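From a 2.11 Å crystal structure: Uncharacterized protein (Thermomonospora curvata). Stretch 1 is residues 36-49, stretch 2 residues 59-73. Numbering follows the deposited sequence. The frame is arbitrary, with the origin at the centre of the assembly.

Stretch 1 36-49: PVDFMLGTWRGGIF
Stretch 2, residues 59-73: LLGMNWYGKRFIDRD

Two antiparallel strands commonly combine a backbone ladder, which fixes register, with side chains that give each face its character, as residues 36-49 and 59-73 of this uncharacterized protein illustrate. In the first stretch a short 3-10 segment, 38-40, leads into strand 42-48. In the second, a helix ending at 59-61 closes in a Schellman motif at Asn63, which has positive phi (60/43), with Asn63 N to Leu60 O and Trp64 N to Leu59 O both at 2.9 Å; strand 64-71 follows. The strand axes approach to 4.3 Å, with 138° between their N-to-C directions, and 850 Å² is buried in total.

Five backbone hydrogen bonds set the register. Gly42 and Phe69 form a reciprocal pair, Gly42 N to Phe69 O at 3.1 Å and Phe69 N to Gly42 O at 2.9 Å; Trp44 and Lys67 repeat it, with Trp44 N to Lys67 O at 2.8 Å and Lys67 N to Trp44 O at 2.9 Å. Between them lies the non-hydrogen-bonded pair Thr43 and Arg68, CA atoms 4.3 Å apart. Beyond a second such pair, Arg45 and Gly66, CA atoms 4.4 Å apart, a fifth bond runs from Gly46 N to Tyr65 O at 2.8 Å. CA-H...O contacts fill in the ladder, the shortest from Gly66 CA to Trp44 O at 3.2 Å.

Three of the glycines leave no room for a CB, for different reasons. Gly42 (phi/psi 133/-176) would jam one against the preceding carbonyl. At Gly66 (176/-135) a CB would lie 1.8 Å from Trp44 O, and at Gly46 one would lie 2.3 Å from Trp64 CH2; in its absence Trp64 CH2 packs 3.7 Å from Gly46 CA.

Aromatic packing dominates the face carrying Trp44 and Phe69. Phe69 (chi1 m, chi2 -97°) is buried and presents one ring face to Met40, a selenomethionine with three m rotamers, whose CB sits 4.3 Å from the Phe69 ring centroid; Met40 CE also reaches Phe69 CE2 at 3.7 Å. Trp44 (m, chi2 70°) meets the ring obliquely, CD1 to Phe69 CE2 at 3.5 Å, while its NE1 donates to Met40 O at 2.9 Å, satisfying the buried indole and tying the strand to the 3-10 segment. Lys67 (m, t, t, m) starts on this face, but its end leads away and its amine is hydrogen-bonded elsewhere in the structure.

On the opposite face Thr43 (m) packs OG1 3.3 Å from Arg68 CD, a van der Waals contact. Tyr65 (t, chi2 71°) lays one ring face under Arg45 CA, with Arg45 CB 3.7 Å from Tyr65 OH.

Carbon-carbon packing continues toward the ends. Ile48 (m, t) is buried, its CD1 3.7 Å from Leu60 CD1 and 3.9 Å from Leu59 CD1, its CG1 3.9 Å from CZ3 of Trp64 (t, chi2 61°). At the other end Leu41 (m, t) places CD2 3.6 Å from Asp71 CA, and Val37 (t) sets CG1 4.0 Å from Arg72 CG.

Nearby, one water donates to Asp38 OD1 (3.3 Å) and accepts from Arg72 N (3.2 Å).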

# COMPACT_ATOMS: atom_id res chain seq x y z
N PRO A 36 5.01 -0.70 -13.35
CA PRO A 36 5.53 -2.07 -13.55
C PRO A 36 6.01 -2.65 -12.21
O PRO A 36 6.23 -1.90 -11.25
CB PRO A 36 6.68 -1.86 -14.54
CG PRO A 36 7.15 -0.49 -14.33
CD PRO A 36 6.00 0.32 -13.80
N VAL A 37 6.17 -4.00 -12.15
CA VAL A 37 6.59 -4.76 -10.97
C VAL A 37 7.94 -4.25 -10.39
O VAL A 37 8.01 -4.02 -9.17
CB VAL A 37 6.61 -6.28 -11.28
CG1 VAL A 37 7.44 -7.09 -10.28
CG2 VAL A 37 5.19 -6.83 -11.37
N ASP A 38 8.99 -4.03 -11.25
CA ASP A 38 10.32 -3.62 -10.74
C ASP A 38 10.34 -2.20 -10.12
O ASP A 38 11.16 -1.94 -9.23
CB ASP A 38 11.42 -3.81 -11.80
CG ASP A 38 11.82 -5.28 -12.02
OD1 ASP A 38 11.14 -6.20 -11.45
OD2 ASP A 38 12.78 -5.52 -12.79
N PHE A 39 9.35 -1.35 -10.45
CA PHE A 39 9.22 0.00 -9.87
C PHE A 39 9.01 -0.07 -8.34
O PHE A 39 9.38 0.86 -7.62
CB PHE A 39 8.01 0.71 -10.52
CG PHE A 39 7.67 2.09 -10.00
CD1 PHE A 39 8.17 3.23 -10.63
CD2 PHE A 39 6.78 2.26 -8.94
CE1 PHE A 39 7.84 4.51 -10.15
CE2 PHE A 39 6.44 3.53 -8.49
CZ PHE A 39 6.97 4.65 -9.09
N MSE A 40 8.40 -1.16 -7.87
CA MSE A 40 8.12 -1.35 -6.46
C MSE A 40 9.32 -1.83 -5.66
O MSE A 40 9.24 -1.79 -4.43
CB MSE A 40 6.96 -2.35 -6.26
CG MSE A 40 5.63 -1.90 -6.87
SE MSE A 40 5.02 -0.15 -6.27
CE MSE A 40 5.15 -0.36 -4.24
N LEU A 41 10.41 -2.33 -6.32
CA LEU A 41 11.55 -2.89 -5.60
C LEU A 41 12.21 -1.83 -4.64
O LEU A 41 12.49 -0.70 -5.05
CB LEU A 41 12.57 -3.55 -6.55
CG LEU A 41 12.00 -4.72 -7.42
CD1 LEU A 41 13.06 -5.31 -8.32
CD2 LEU A 41 11.44 -5.82 -6.58
N GLY A 42 12.33 -2.20 -3.37
CA GLY A 42 12.88 -1.35 -2.32
C GLY A 42 12.04 -1.32 -1.07
O GLY A 42 11.04 -2.03 -0.96
N THR A 43 12.46 -0.49 -0.10
CA THR A 43 11.76 -0.32 1.17
C THR A 43 10.90 0.92 1.09
O THR A 43 11.33 1.96 0.56
CB THR A 43 12.76 -0.30 2.33
OG1 THR A 43 13.43 -1.56 2.34
CG2 THR A 43 12.09 -0.09 3.70
N TRP A 44 9.66 0.81 1.60
CA TRP A 44 8.69 1.91 1.60
C TRP A 44 8.05 2.11 2.97
O TRP A 44 7.74 1.12 3.67
CB TRP A 44 7.56 1.67 0.56
CG TRP A 44 7.99 1.47 -0.86
CD1 TRP A 44 8.64 0.38 -1.36
CD2 TRP A 44 7.64 2.30 -2.00
NE1 TRP A 44 8.76 0.49 -2.74
CE2 TRP A 44 8.17 1.66 -3.15
CE3 TRP A 44 6.89 3.48 -2.15
CZ2 TRP A 44 7.99 2.19 -4.45
CZ3 TRP A 44 6.71 4.00 -3.44
CH2 TRP A 44 7.26 3.35 -4.56
N ARG A 45 7.82 3.38 3.33
CA ARG A 45 7.12 3.82 4.55
C ARG A 45 5.62 3.94 4.21
O ARG A 45 5.24 4.55 3.19
CB ARG A 45 7.68 5.15 5.09
CG ARG A 45 6.91 5.62 6.34
CD ARG A 45 7.50 6.87 7.00
NE ARG A 45 7.29 8.10 6.22
CZ ARG A 45 8.25 8.73 5.53
NH1 ARG A 45 9.48 8.25 5.51
NH2 ARG A 45 7.97 9.84 4.87
N GLY A 46 4.78 3.32 5.03
CA GLY A 46 3.35 3.30 4.80
C GLY A 46 2.56 4.17 5.73
O GLY A 46 3.02 4.52 6.81
N GLY A 47 1.38 4.54 5.25
CA GLY A 47 0.40 5.34 5.96
C GLY A 47 -0.96 5.00 5.43
O GLY A 47 -1.09 4.35 4.38
N ILE A 48 -2.00 5.38 6.16
CA ILE A 48 -3.36 5.01 5.81
C ILE A 48 -4.24 6.24 5.66
O ILE A 48 -4.14 7.17 6.46
CB ILE A 48 -3.90 4.05 6.93
CG1 ILE A 48 -3.05 2.78 7.04
CG2 ILE A 48 -5.36 3.68 6.69
CD1 ILE A 48 -3.13 2.10 8.40
N PHE A 49 -5.15 6.21 4.70
CA PHE A 49 -6.05 7.34 4.47
C PHE A 49 -7.22 7.40 5.47
O PHE A 49 -7.63 8.49 5.80
CB PHE A 49 -6.60 7.33 3.03
CG PHE A 49 -5.54 7.65 2.00
CD1 PHE A 49 -5.09 8.96 1.81
CD2 PHE A 49 -5.04 6.65 1.16
CE1 PHE A 49 -4.13 9.26 0.84
CE2 PHE A 49 -4.10 6.96 0.16
CZ PHE A 49 -3.65 8.26 0.01
N LEU A 59 -3.20 -2.31 12.40
CA LEU A 59 -1.90 -1.95 11.83
C LEU A 59 -1.21 -0.89 12.70
O LEU A 59 -0.02 -1.00 13.01
CB LEU A 59 -2.08 -1.42 10.39
CG LEU A 59 -2.37 -2.46 9.29
CD1 LEU A 59 -2.63 -1.77 7.96
CD2 LEU A 59 -1.24 -3.46 9.14
N LEU A 60 -1.99 0.10 13.13
CA LEU A 60 -1.53 1.18 13.99
C LEU A 60 -1.05 0.61 15.35
O LEU A 60 0.04 0.96 15.80
CB LEU A 60 -2.69 2.18 14.18
CG LEU A 60 -2.73 3.46 13.29
CD1 LEU A 60 -2.40 3.20 11.81
CD2 LEU A 60 -4.08 4.14 13.39
N GLY A 61 -1.81 -0.31 15.93
CA GLY A 61 -1.48 -0.93 17.21
C GLY A 61 -0.20 -1.74 17.17
O GLY A 61 0.56 -1.78 18.13
N MSE A 62 0.07 -2.35 16.00
CA MSE A 62 1.28 -3.12 15.76
C MSE A 62 2.47 -2.23 15.40
O MSE A 62 3.57 -2.75 15.25
CB MSE A 62 1.03 -4.09 14.65
CG MSE A 62 0.32 -5.30 15.12
SE MSE A 62 0.96 -6.80 14.17
CE MSE A 62 2.93 -6.83 14.81
N ASN A 63 2.24 -0.89 15.28
CA ASN A 63 3.25 0.08 14.88
C ASN A 63 3.77 -0.25 13.49
O ASN A 63 4.97 -0.17 13.24
CB ASN A 63 4.41 0.19 15.88
CG ASN A 63 4.19 1.17 16.99
OD1 ASN A 63 4.59 2.34 16.90
ND2 ASN A 63 3.62 0.68 18.07
N TRP A 64 2.86 -0.62 12.57
CA TRP A 64 3.18 -0.90 11.18
C TRP A 64 3.98 0.26 10.59
O TRP A 64 3.57 1.43 10.72
CB TRP A 64 1.90 -1.10 10.36
CG TRP A 64 2.17 -1.29 8.89
CD1 TRP A 64 2.91 -2.28 8.31
CD2 TRP A 64 1.66 -0.50 7.82
NE1 TRP A 64 2.90 -2.14 6.94
CE2 TRP A 64 2.09 -1.09 6.61
CE3 TRP A 64 0.84 0.65 7.76
CZ2 TRP A 64 1.78 -0.56 5.35
CZ3 TRP A 64 0.48 1.15 6.52
CH2 TRP A 64 0.96 0.56 5.33
N TYR A 65 5.14 -0.06 10.04
CA TYR A 65 6.03 0.92 9.42
C TYR A 65 5.78 1.00 7.91
O TYR A 65 5.56 2.09 7.37
CB TYR A 65 7.50 0.58 9.69
CG TYR A 65 8.43 1.46 8.89
CD1 TYR A 65 8.59 2.81 9.21
CD2 TYR A 65 9.11 0.97 7.78
CE1 TYR A 65 9.38 3.65 8.43
CE2 TYR A 65 9.91 1.80 6.99
CZ TYR A 65 10.03 3.14 7.32
OH TYR A 65 10.85 3.97 6.58
N GLY A 66 5.86 -0.14 7.23
CA GLY A 66 5.70 -0.20 5.79
C GLY A 66 5.93 -1.57 5.19
O GLY A 66 5.41 -2.58 5.69
N LYS A 67 6.68 -1.59 4.07
CA LYS A 67 6.91 -2.83 3.28
C LYS A 67 8.27 -2.85 2.63
O LYS A 67 8.85 -1.78 2.38
CB LYS A 67 5.85 -2.97 2.15
CG LYS A 67 4.39 -2.87 2.60
CD LYS A 67 3.41 -3.00 1.42
CE LYS A 67 1.98 -2.93 1.86
NZ LYS A 67 1.61 -4.13 2.65
N ARG A 68 8.81 -4.07 2.39
CA ARG A 68 10.08 -4.27 1.68
C ARG A 68 9.85 -5.21 0.50
O ARG A 68 9.41 -6.34 0.71
CB ARG A 68 11.21 -4.80 2.58
CG ARG A 68 12.59 -4.80 1.83
CD ARG A 68 13.84 -4.82 2.72
NE ARG A 68 14.00 -6.09 3.43
CZ ARG A 68 14.99 -6.96 3.24
NH1 ARG A 68 15.03 -8.09 3.92
NH2 ARG A 68 15.93 -6.72 2.33
N PHE A 69 10.06 -4.73 -0.74
CA PHE A 69 9.92 -5.57 -1.93
C PHE A 69 11.35 -6.04 -2.34
O PHE A 69 12.11 -5.23 -2.87
CB PHE A 69 9.19 -4.79 -3.06
CG PHE A 69 7.86 -4.20 -2.63
CD1 PHE A 69 6.66 -4.87 -2.89
CD2 PHE A 69 7.81 -2.96 -1.98
CE1 PHE A 69 5.44 -4.33 -2.46
CE2 PHE A 69 6.59 -2.43 -1.55
CZ PHE A 69 5.41 -3.12 -1.79
N ILE A 70 11.74 -7.30 -2.02
CA ILE A 70 13.12 -7.78 -2.34
C ILE A 70 13.22 -8.02 -3.84
O ILE A 70 14.09 -7.47 -4.50
CB ILE A 70 13.66 -9.03 -1.55
CG1 ILE A 70 13.14 -9.24 -0.08
CG2 ILE A 70 15.16 -9.25 -1.71
CD1 ILE A 70 13.29 -8.23 0.85
N ASP A 71 12.36 -8.89 -4.35
CA ASP A 71 12.24 -9.28 -5.75
C ASP A 71 10.74 -9.60 -5.99
O ASP A 71 9.94 -9.56 -5.03
CB ASP A 71 13.18 -10.45 -6.10
CG ASP A 71 13.06 -11.70 -5.23
OD1 ASP A 71 11.94 -12.25 -5.12
OD2 ASP A 71 14.12 -12.21 -4.77
N ARG A 72 10.38 -9.91 -7.24
CA ARG A 72 9.01 -10.25 -7.67
C ARG A 72 8.39 -11.37 -6.81
O ARG A 72 7.16 -11.46 -6.71
CB ARG A 72 9.09 -10.70 -9.15
CG ARG A 72 7.77 -11.02 -9.86
CD ARG A 72 8.07 -11.52 -11.27
NE ARG A 72 6.90 -12.08 -11.94
CZ ARG A 72 6.62 -13.38 -12.01
NH1 ARG A 72 5.54 -13.80 -12.66
NH2 ARG A 72 7.42 -14.27 -11.43
N ASP A 73 9.22 -12.23 -6.22
CA ASP A 73 8.75 -13.38 -5.49
C ASP A 73 8.93 -13.26 -4.00
O ASP A 73 8.41 -14.11 -3.28
CB ASP A 73 9.46 -14.63 -5.99
CG ASP A 73 8.93 -15.09 -7.34
OD1 ASP A 73 7.68 -15.16 -7.51
OD2 ASP A 73 9.76 -15.41 -8.22
O HOH W 1 11.88 -8.94 -9.85
O HOH W 2 3.42 3.75 9.46